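Long-range contacts in colicin-B (Escherichia coli, PDB 1RH1), which kills Escherichia coli and closely related bacteria by forming channels that depolarize the cytoplasmic membrane and dissipate cellular energy: residues V321-T325 / S462-L466; T325-I330 / I351-N356; S331-V336 / A471-F475; I363-A369 / A495-D499. One frame throughout, in Å; residues are numbered along the deposited sequence.

Contact 1. Residues V321-T325 / S462-L466; sequences VLTKT and SLFSL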
# COMPACT_ATOMS: atom_id res chain seq x y z
N VAL A 321 -18.61 -3.45 8.99
CA VAL A 321 -19.42 -3.88 10.13
C VAL A 321 -19.39 -2.82 11.21
O VAL A 321 -20.35 -2.66 11.96
CB VAL A 321 -18.94 -5.25 10.73
CG1 VAL A 321 -18.89 -6.19 9.55
CG2 VAL A 321 -17.58 -5.25 11.38
N LEU A 322 -18.31 -2.05 11.29
CA LEU A 322 -18.28 -0.98 12.24
C LEU A 322 -19.22 0.13 11.77
O LEU A 322 -19.93 0.66 12.63
CB LEU A 322 -16.83 -0.47 12.40
CG LEU A 322 -15.79 -1.32 13.13
CD1 LEU A 322 -14.42 -0.78 12.80
CD2 LEU A 322 -16.00 -1.30 14.64
N THR A 323 -19.33 0.45 10.45
CA THR A 323 -20.26 1.52 10.06
C THR A 323 -21.69 1.07 10.21
O THR A 323 -22.48 1.85 10.73
CB THR A 323 -20.11 2.01 8.62
OG1 THR A 323 -20.49 0.94 7.77
CG2 THR A 323 -18.71 2.51 8.35
N LYS A 324 -22.06 -0.16 9.82
CA LYS A 324 -23.40 -0.62 10.11
C LYS A 324 -23.65 -0.65 11.62
O LYS A 324 -24.74 -0.24 12.03
CB LYS A 324 -23.61 -2.02 9.52
CG LYS A 324 -25.05 -2.57 9.56
CD LYS A 324 -25.98 -1.65 8.78
CE LYS A 324 -27.33 -2.25 8.38
NZ LYS A 324 -28.21 -2.52 9.50
N THR A 325 -22.70 -1.03 12.50
CA THR A 325 -22.97 -1.06 13.93
C THR A 325 -23.32 0.31 14.46
O THR A 325 -24.33 0.49 15.13
CB THR A 325 -21.76 -1.62 14.69
OG1 THR A 325 -21.64 -2.96 14.26
CG2 THR A 325 -21.92 -1.65 16.19
N SER A 462 -18.82 -5.35 16.96
CA SER A 462 -19.92 -5.18 16.04
C SER A 462 -20.96 -6.25 16.19
O SER A 462 -22.06 -5.90 16.59
CB SER A 462 -19.39 -5.19 14.66
OG SER A 462 -18.71 -3.96 14.56
N LEU A 463 -20.68 -7.54 15.97
CA LEU A 463 -21.60 -8.65 16.19
C LEU A 463 -22.35 -8.56 17.50
O LEU A 463 -23.56 -8.76 17.51
CB LEU A 463 -20.79 -9.92 16.14
CG LEU A 463 -21.37 -11.28 16.37
CD1 LEU A 463 -22.44 -11.62 15.37
CD2 LEU A 463 -20.24 -12.26 16.21
N PHE A 464 -21.71 -8.20 18.60
CA PHE A 464 -22.38 -8.10 19.87
C PHE A 464 -23.34 -6.94 19.91
O PHE A 464 -24.47 -7.06 20.38
CB PHE A 464 -21.36 -7.90 20.94
CG PHE A 464 -21.97 -7.84 22.33
CD1 PHE A 464 -22.54 -8.98 22.89
CD2 PHE A 464 -21.93 -6.65 23.04
CE1 PHE A 464 -23.08 -8.90 24.17
CE2 PHE A 464 -22.47 -6.59 24.32
CZ PHE A 464 -23.05 -7.72 24.88
N SER A 465 -22.84 -5.80 19.43
CA SER A 465 -23.64 -4.59 19.39
C SER A 465 -24.76 -4.71 18.37
O SER A 465 -25.88 -4.36 18.69
CB SER A 465 -22.78 -3.41 19.04
OG SER A 465 -21.75 -3.27 20.00
N LEU A 466 -24.49 -5.22 17.16
CA LEU A 466 -25.50 -5.49 16.16
C LEU A 466 -26.54 -6.47 16.66
O LEU A 466 -27.71 -6.14 16.60
CB LEU A 466 -24.90 -6.07 14.94
CG LEU A 466 -24.18 -5.15 14.02
CD1 LEU A 466 -23.66 -5.96 12.86
CD2 LEU A 466 -25.13 -4.10 13.47
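A small cluster of hydroxyls and one carbonyl holds the polar centre of this helix pair. The firmest bond in it stays within segment 321-325, where Thr325 OG1 donates to Val321 O at 2.7 Å, alongside the regular backbone bond from Thr325 N to the same oxygen at 2.9 Å. Across the interface, Ser462 OG lies 3.3 Å from Val321 O and 3.1 Å from Thr325 OG1; each is at best a weak hydrogen bond, and they are alternatives for a single proton, for which the carbonyl of Ala458 is a further weak partner. Thr325 and Ser462 also form the closest backbone pair, with CA atoms 5.5 Å apart. Around them the contact turns to packing. Thr325 CG2 meets Ser465 CB at 3.5 Å, Leu466 CG comes to 3.4 Å from Thr325 OG1, and Leu466 CD2 lies 4.2 Å from Lys324 CG. The segments run nearly parallel, 23° between their directions, with axes 9.4 Å apart. This buried contact joins the long helix 291-340 to helix 457-472, part of a predicted transmembrane segment. Ile355 of helix 342-357 packs on Thr325 and Ser465, while helices 420-435 and 441-452 contact Leu463 and Phe464.

Contact 2. Residues T325-I330 / I351-N356; sequences TSEVII and IAENIN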
# COMPACT_ATOMS: atom_id res chain seq x y z
N THR A 325 -22.70 -1.03 12.50
CA THR A 325 -22.97 -1.06 13.93
C THR A 325 -23.32 0.31 14.46
O THR A 325 -24.33 0.49 15.13
CB THR A 325 -21.76 -1.62 14.69
OG1 THR A 325 -21.64 -2.96 14.26
CG2 THR A 325 -21.92 -1.65 16.19
N SER A 326 -22.51 1.29 14.07
CA SER A 326 -22.67 2.69 14.40
C SER A 326 -24.10 3.15 14.10
O SER A 326 -24.79 3.68 14.96
CB SER A 326 -21.69 3.48 13.58
OG SER A 326 -21.69 4.83 13.97
N GLU A 327 -24.57 2.84 12.90
CA GLU A 327 -25.90 3.21 12.44
C GLU A 327 -26.97 2.54 13.29
O GLU A 327 -27.90 3.22 13.71
CB GLU A 327 -25.94 2.80 11.00
CG GLU A 327 -27.12 3.10 10.11
CD GLU A 327 -26.95 2.41 8.74
OE1 GLU A 327 -27.68 1.45 8.45
OE2 GLU A 327 -26.08 2.83 7.96
N VAL A 328 -26.82 1.26 13.63
CA VAL A 328 -27.79 0.55 14.46
C VAL A 328 -27.79 1.07 15.88
O VAL A 328 -28.84 1.21 16.50
CB VAL A 328 -27.45 -0.95 14.44
CG1 VAL A 328 -28.36 -1.72 15.37
CG2 VAL A 328 -27.62 -1.48 13.03
N ILE A 329 -26.61 1.38 16.42
CA ILE A 329 -26.50 1.94 17.75
C ILE A 329 -27.14 3.32 17.76
O ILE A 329 -27.63 3.74 18.80
CB ILE A 329 -25.00 2.02 18.16
CG1 ILE A 329 -24.45 0.62 18.26
CG2 ILE A 329 -24.80 2.72 19.48
CD1 ILE A 329 -25.27 -0.36 19.11
N ILE A 330 -27.16 4.04 16.64
CA ILE A 330 -27.80 5.34 16.63
C ILE A 330 -29.29 5.24 16.50
O ILE A 330 -29.98 6.07 17.10
CB ILE A 330 -27.22 6.17 15.53
CG1 ILE A 330 -25.91 6.68 16.13
CG2 ILE A 330 -28.11 7.34 15.05
CD1 ILE A 330 -25.00 7.33 15.07
N ILE A 351 -21.41 6.18 21.89
CA ILE A 351 -21.06 4.78 21.73
C ILE A 351 -20.87 4.49 20.26
O ILE A 351 -19.84 3.92 19.89
CB ILE A 351 -22.15 3.87 22.32
CG1 ILE A 351 -22.22 4.09 23.82
CG2 ILE A 351 -21.82 2.43 22.06
CD1 ILE A 351 -23.04 3.07 24.64
N ALA A 352 -21.77 4.95 19.40
CA ALA A 352 -21.58 4.78 17.98
C ALA A 352 -20.32 5.47 17.48
O ALA A 352 -19.65 4.90 16.64
CB ALA A 352 -22.75 5.34 17.25
N GLU A 353 -19.94 6.66 17.98
CA GLU A 353 -18.71 7.36 17.58
C GLU A 353 -17.52 6.48 17.93
O GLU A 353 -16.68 6.17 17.08
CB GLU A 353 -18.56 8.70 18.31
CG GLU A 353 -19.39 9.86 17.73
CD GLU A 353 -19.59 11.13 18.60
OE1 GLU A 353 -18.70 11.51 19.38
OE2 GLU A 353 -20.66 11.76 18.48
N ASN A 354 -17.49 5.99 19.17
CA ASN A 354 -16.46 5.09 19.63
C ASN A 354 -16.33 3.78 18.87
O ASN A 354 -15.23 3.26 18.71
CB ASN A 354 -16.70 4.80 21.08
CG ASN A 354 -15.96 5.78 21.95
OD1 ASN A 354 -16.26 6.97 22.00
ND2 ASN A 354 -14.95 5.25 22.64
N ILE A 355 -17.46 3.24 18.41
CA ILE A 355 -17.41 1.99 17.68
C ILE A 355 -16.92 2.31 16.27
O ILE A 355 -16.04 1.62 15.75
CB ILE A 355 -18.82 1.33 17.63
CG1 ILE A 355 -19.29 0.95 19.02
CG2 ILE A 355 -18.75 0.05 16.83
CD1 ILE A 355 -20.69 0.32 19.08
N ASN A 356 -17.43 3.42 15.70
CA ASN A 356 -17.10 3.76 14.34
C ASN A 356 -15.64 4.11 14.15
O ASN A 356 -15.15 4.19 13.03
CB ASN A 356 -17.92 4.93 13.86
CG ASN A 356 -18.11 4.78 12.37
OD1 ASN A 356 -17.47 5.43 11.54
ND2 ASN A 356 -18.99 3.87 11.97
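Helical segments 325-330 and 351-356 run almost exactly antiparallel, at 174°, with their axes 8.4 Å apart. The backbones come closest at Ser326 and Ala352, whose CA atoms are only 4.3 Å apart; two small side chains, each directed at the opposing helix, permit this approach. Ser326 OG donates a weak hydrogen bond of 3.4 Å to Ala352 O, an oxygen that also accepts the helical bond from Asn356 N at 2.8 Å. Ser326 CB also packs 3.2 Å from Asn356 ND2. Isoleucines build most of the rest. Ile329 sets its CG2 4.0 Å from Ile351 CG2 and 4.0 Å from Ala352 CB, while its CG1 lies 3.9 Å from Ile355 CD1. Ile330, starting sideways, brings CG1 to 3.6 Å from Ala352 CB, and Thr325 CG2 touches Ile355 CG2 at 3.7 Å. Ile493 of helix 479-495 packs against Ile329, Ile351 and Ile355, extending the apolar surface. The chemistry implies that this helical hairpin, formed by consecutive helices 291-340 and 342-357, is held mainly by close apolar packing, its one cross-helix hydrogen bond being weak.

Contact 3. Residues S331-V336 / A471-F475; sequences SVGDKV and ALIAF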
# COMPACT_ATOMS: atom_id res chain seq x y z
N SER A 331 -29.76 4.25 15.74
CA SER A 331 -31.18 4.01 15.64
C SER A 331 -31.71 3.66 17.03
O SER A 331 -32.68 4.27 17.45
CB SER A 331 -31.42 2.87 14.65
OG SER A 331 -31.68 1.60 15.28
N VAL A 332 -31.07 2.76 17.80
CA VAL A 332 -31.43 2.39 19.17
C VAL A 332 -31.55 3.65 20.01
O VAL A 332 -32.49 3.86 20.76
CB VAL A 332 -30.33 1.43 19.73
CG1 VAL A 332 -30.32 1.34 21.26
CG2 VAL A 332 -30.60 0.06 19.14
N GLY A 333 -30.58 4.53 19.80
CA GLY A 333 -30.53 5.81 20.47
C GLY A 333 -31.77 6.60 20.14
O GLY A 333 -32.42 7.08 21.06
N ASP A 334 -32.11 6.68 18.85
CA ASP A 334 -33.30 7.37 18.41
C ASP A 334 -34.52 6.71 19.02
O ASP A 334 -35.17 7.42 19.78
CB ASP A 334 -33.39 7.37 16.87
CG ASP A 334 -32.41 8.30 16.12
OD1 ASP A 334 -32.29 8.16 14.90
OD2 ASP A 334 -31.78 9.18 16.70
N LYS A 335 -34.83 5.40 18.81
CA LYS A 335 -35.98 4.69 19.40
C LYS A 335 -36.11 4.76 20.91
O LYS A 335 -37.12 5.20 21.45
CB LYS A 335 -35.97 3.22 19.01
CG LYS A 335 -36.99 2.26 19.65
CD LYS A 335 -36.98 0.96 18.84
CE LYS A 335 -38.12 -0.02 19.11
NZ LYS A 335 -37.94 -0.82 20.32
N VAL A 336 -35.10 4.35 21.66
CA VAL A 336 -35.16 4.45 23.10
C VAL A 336 -35.19 5.93 23.47
O VAL A 336 -35.92 6.32 24.37
CB VAL A 336 -33.92 3.70 23.67
CG1 VAL A 336 -33.88 3.79 25.17
CG2 VAL A 336 -34.02 2.23 23.33
N ALA A 471 -31.86 -6.35 17.49
CA ALA A 471 -32.88 -7.21 18.04
C ALA A 471 -33.83 -6.27 18.75
O ALA A 471 -35.02 -6.50 18.58
CB ALA A 471 -32.33 -8.18 19.07
N LEU A 472 -33.38 -5.22 19.49
CA LEU A 472 -34.24 -4.25 20.20
C LEU A 472 -35.07 -3.39 19.25
O LEU A 472 -36.25 -3.18 19.54
CB LEU A 472 -33.42 -3.30 21.09
CG LEU A 472 -34.06 -2.03 21.68
CD1 LEU A 472 -35.09 -2.40 22.71
CD2 LEU A 472 -33.05 -1.20 22.41
N ILE A 473 -34.53 -2.92 18.12
CA ILE A 473 -35.32 -2.10 17.21
C ILE A 473 -36.29 -2.96 16.42
O ILE A 473 -36.96 -2.46 15.51
CB ILE A 473 -34.47 -1.30 16.17
CG1 ILE A 473 -33.77 -2.24 15.24
CG2 ILE A 473 -33.47 -0.40 16.90
CD1 ILE A 473 -33.08 -1.48 14.11
N ALA A 474 -36.39 -4.25 16.76
CA ALA A 474 -37.25 -5.21 16.08
C ALA A 474 -38.13 -5.98 17.03
O ALA A 474 -38.96 -6.78 16.60
CB ALA A 474 -36.41 -6.24 15.32
N PHE A 475 -37.96 -5.80 18.34
CA PHE A 475 -38.77 -6.55 19.26
C PHE A 475 -40.16 -5.96 19.38
O PHE A 475 -40.33 -4.73 19.32
CB PHE A 475 -38.15 -6.56 20.62
CG PHE A 475 -37.03 -7.55 20.85
CD1 PHE A 475 -36.27 -7.42 22.03
CD2 PHE A 475 -36.77 -8.59 19.95
CE1 PHE A 475 -35.26 -8.32 22.31
CE2 PHE A 475 -35.75 -9.49 20.24
CZ PHE A 475 -35.00 -9.35 21.41
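Lys335 reaches across to the end of helix 457-472 with its first three chi angles all trans. This extended chain carries CD to 3.8 Å from Ile473 CA, and a turn of the last torsion to m brings NZ within 3.0 Å of Leu472 O, to which it donates a hydrogen bond. The acceptor lies where the helix finishes: Ile473 is the first residue to leave helical geometry, and Leu472 O otherwise receives a weak bond of 3.4 Å from Phe475 N. Leu472, with chi1 t and chi2 p, places CD2 against two t-rotamer valines one turn apart, 3.9 Å from Val332 CG1 and 3.7 Å from Val336 CG2. Ile473 adopts the p rotamer and sets its CG2 3.7 Å from Val332 CG2 and 3.1 Å from Ser331 OG, whose own hydrogen bond is to Val328 O. Ile489 of helix 479-495 packs on both Val332 and Leu472, and Tyr344 lies against the two valines. The lysine-to-carbonyl hydrogen bond meets helix 457-472 at its last turn, and joins helix 291-340 to the end of a predicted transmembrane helix in the helical bundle of the colicin pore-forming domain.

Contact 4. Residues I363-A369 / A495-D499; sequences IRSYDDA and AFIDD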
# COMPACT_ATOMS: atom_id res chain seq x y z
N ILE A 363 -11.21 -4.55 22.75
CA ILE A 363 -12.28 -4.33 23.73
C ILE A 363 -11.72 -4.36 25.14
O ILE A 363 -10.61 -4.86 25.33
CB ILE A 363 -13.46 -5.39 23.70
CG1 ILE A 363 -12.96 -6.81 23.75
CG2 ILE A 363 -14.28 -5.18 22.44
CD1 ILE A 363 -14.14 -7.75 23.88
N ARG A 364 -12.44 -3.81 26.13
CA ARG A 364 -11.97 -3.84 27.50
C ARG A 364 -11.85 -5.25 28.05
O ARG A 364 -12.34 -6.21 27.45
CB ARG A 364 -12.88 -3.06 28.42
CG ARG A 364 -12.80 -1.54 28.27
CD ARG A 364 -12.78 -0.91 29.65
NE ARG A 364 -14.01 -1.22 30.35
CZ ARG A 364 -14.24 -0.96 31.63
NH1 ARG A 364 -13.33 -0.39 32.43
NH2 ARG A 364 -15.44 -1.25 32.10
N SER A 365 -11.15 -5.43 29.17
CA SER A 365 -11.03 -6.77 29.70
C SER A 365 -12.35 -7.21 30.29
O SER A 365 -13.18 -6.40 30.67
CB SER A 365 -9.99 -6.82 30.78
OG SER A 365 -10.51 -6.34 32.02
N TYR A 366 -12.46 -8.52 30.35
CA TYR A 366 -13.50 -9.31 31.00
C TYR A 366 -13.74 -8.81 32.42
O TYR A 366 -14.87 -8.48 32.75
CB TYR A 366 -13.07 -10.79 31.05
CG TYR A 366 -11.59 -11.03 30.65
CD1 TYR A 366 -10.52 -10.68 31.51
CD2 TYR A 366 -11.31 -11.50 29.36
CE1 TYR A 366 -9.19 -10.80 31.06
CE2 TYR A 366 -10.00 -11.63 28.91
CZ TYR A 366 -8.94 -11.27 29.76
OH TYR A 366 -7.64 -11.38 29.27
N ASP A 367 -12.69 -8.71 33.26
CA ASP A 367 -12.81 -8.28 34.66
C ASP A 367 -13.16 -6.80 34.74
O ASP A 367 -13.86 -6.42 35.68
CB ASP A 367 -11.49 -8.55 35.45
CG ASP A 367 -11.03 -10.02 35.67
OD1 ASP A 367 -10.80 -10.45 36.81
OD2 ASP A 367 -10.87 -10.75 34.70
N ASP A 368 -12.76 -5.95 33.77
CA ASP A 368 -13.11 -4.53 33.75
C ASP A 368 -14.53 -4.26 33.31
O ASP A 368 -15.19 -3.42 33.90
CB ASP A 368 -12.22 -3.76 32.81
CG ASP A 368 -10.77 -3.55 33.26
OD1 ASP A 368 -10.06 -2.81 32.58
OD2 ASP A 368 -10.34 -4.10 34.27
N ALA A 369 -15.00 -4.96 32.26
CA ALA A 369 -16.37 -4.87 31.76
C ALA A 369 -17.36 -5.37 32.79
O ALA A 369 -18.35 -4.70 33.06
CB ALA A 369 -16.63 -5.73 30.51
N ALA A 495 -19.70 -1.02 28.45
CA ALA A 495 -18.70 -1.70 29.26
C ALA A 495 -17.49 -2.29 28.53
O ALA A 495 -16.45 -2.43 29.15
CB ALA A 495 -19.38 -2.83 30.01
N PHE A 496 -17.59 -2.63 27.25
CA PHE A 496 -16.48 -3.13 26.46
C PHE A 496 -15.68 -2.00 25.85
O PHE A 496 -14.66 -2.23 25.21
CB PHE A 496 -16.97 -4.05 25.30
CG PHE A 496 -17.31 -5.46 25.77
CD1 PHE A 496 -18.64 -5.89 25.81
CD2 PHE A 496 -16.29 -6.31 26.22
CE1 PHE A 496 -18.93 -7.16 26.30
CE2 PHE A 496 -16.60 -7.58 26.71
CZ PHE A 496 -17.92 -8.00 26.75
N ILE A 497 -16.16 -0.76 26.03
CA ILE A 497 -15.51 0.38 25.39
C ILE A 497 -14.99 1.31 26.46
O ILE A 497 -13.82 1.66 26.49
CB ILE A 497 -16.50 1.17 24.48
CG1 ILE A 497 -17.29 0.29 23.52
CG2 ILE A 497 -15.66 2.13 23.65
CD1 ILE A 497 -18.23 1.02 22.58
N ASP A 498 -15.89 1.66 27.37
CA ASP A 498 -15.51 2.62 28.36
C ASP A 498 -16.39 2.57 29.58
O ASP A 498 -17.56 2.22 29.46
CB ASP A 498 -15.59 3.98 27.72
CG ASP A 498 -14.59 4.97 28.26
OD1 ASP A 498 -13.89 5.54 27.43
OD2 ASP A 498 -14.51 5.17 29.48
N ASP A 499 -15.85 2.93 30.74
CA ASP A 499 -16.65 2.99 31.95
C ASP A 499 -17.40 4.31 31.98
O ASP A 499 -18.40 4.40 32.70
CB ASP A 499 -15.75 2.86 33.19
CG ASP A 499 -16.49 2.86 34.53
OD1 ASP A 499 -17.18 1.88 34.85
OD2 ASP A 499 -16.38 3.85 35.26
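Arg364 lays its side chain along segment 495-499, its CG 3.8 Å from Ile497 O, and Asp499 N lies over one face of its guanidinium. At the guanidinium edge, NE donates to Ala495 O at 3.0 Å, and NH2 adds a weak bond of 3.3 Å to that oxygen. The backbone joins in as Arg364 N donates to Phe496 O at 2.9 Å, so one residue engages two successive carbonyls in the connection between helices 479-495 and 500-510. Asp499 OD1 remains 4.5 Å from Arg364 NH2, beyond a salt bridge; Asp499 instead forms a hydrogen bond with Ser372 and a salt bridge with Lys375. Nearby, Phe496 CD2 meets Ile363 CD1 at 3.5 Å, and Ala369 CB approaches Ala495 CB at 4.0 Å. Ser365 N-caps helix 366-376, its OG accepting from Asp368 N at 2.9 Å, while Asp498 caps Lys500 N ahead of helix 500-510. The arrangement is that of two interhelical connections in an all-helical bundle, capped at the starts of their following helices and bound together by arginine-to-carbonyl hydrogen bonds.

All four contacts belong to the pore-forming domain. Helix 291-340 supports three of them in succession: contacts 1 and 2 share Thr325, their centres about 7 Å apart, and contact 3 follows directly, its centre about 13 Å from that of contact 2. Contacts 1 and 3 pair the same two helices, 291-340 and 457-472, at centres about 14 Å apart. Contact 4 lies off this line, with its centre about 16 Å from contact 2 and 23 Å from contact 3. It nevertheless touches contact 2, where Ile497 CD1 meets Ile355 CG1 at 3.7 Å, and contact 1, where Phe464 CE2 meets Phe496 CE1 at 4.1 Å. Contacts 1, 3 and 4 include residues of the predicted transmembrane segments.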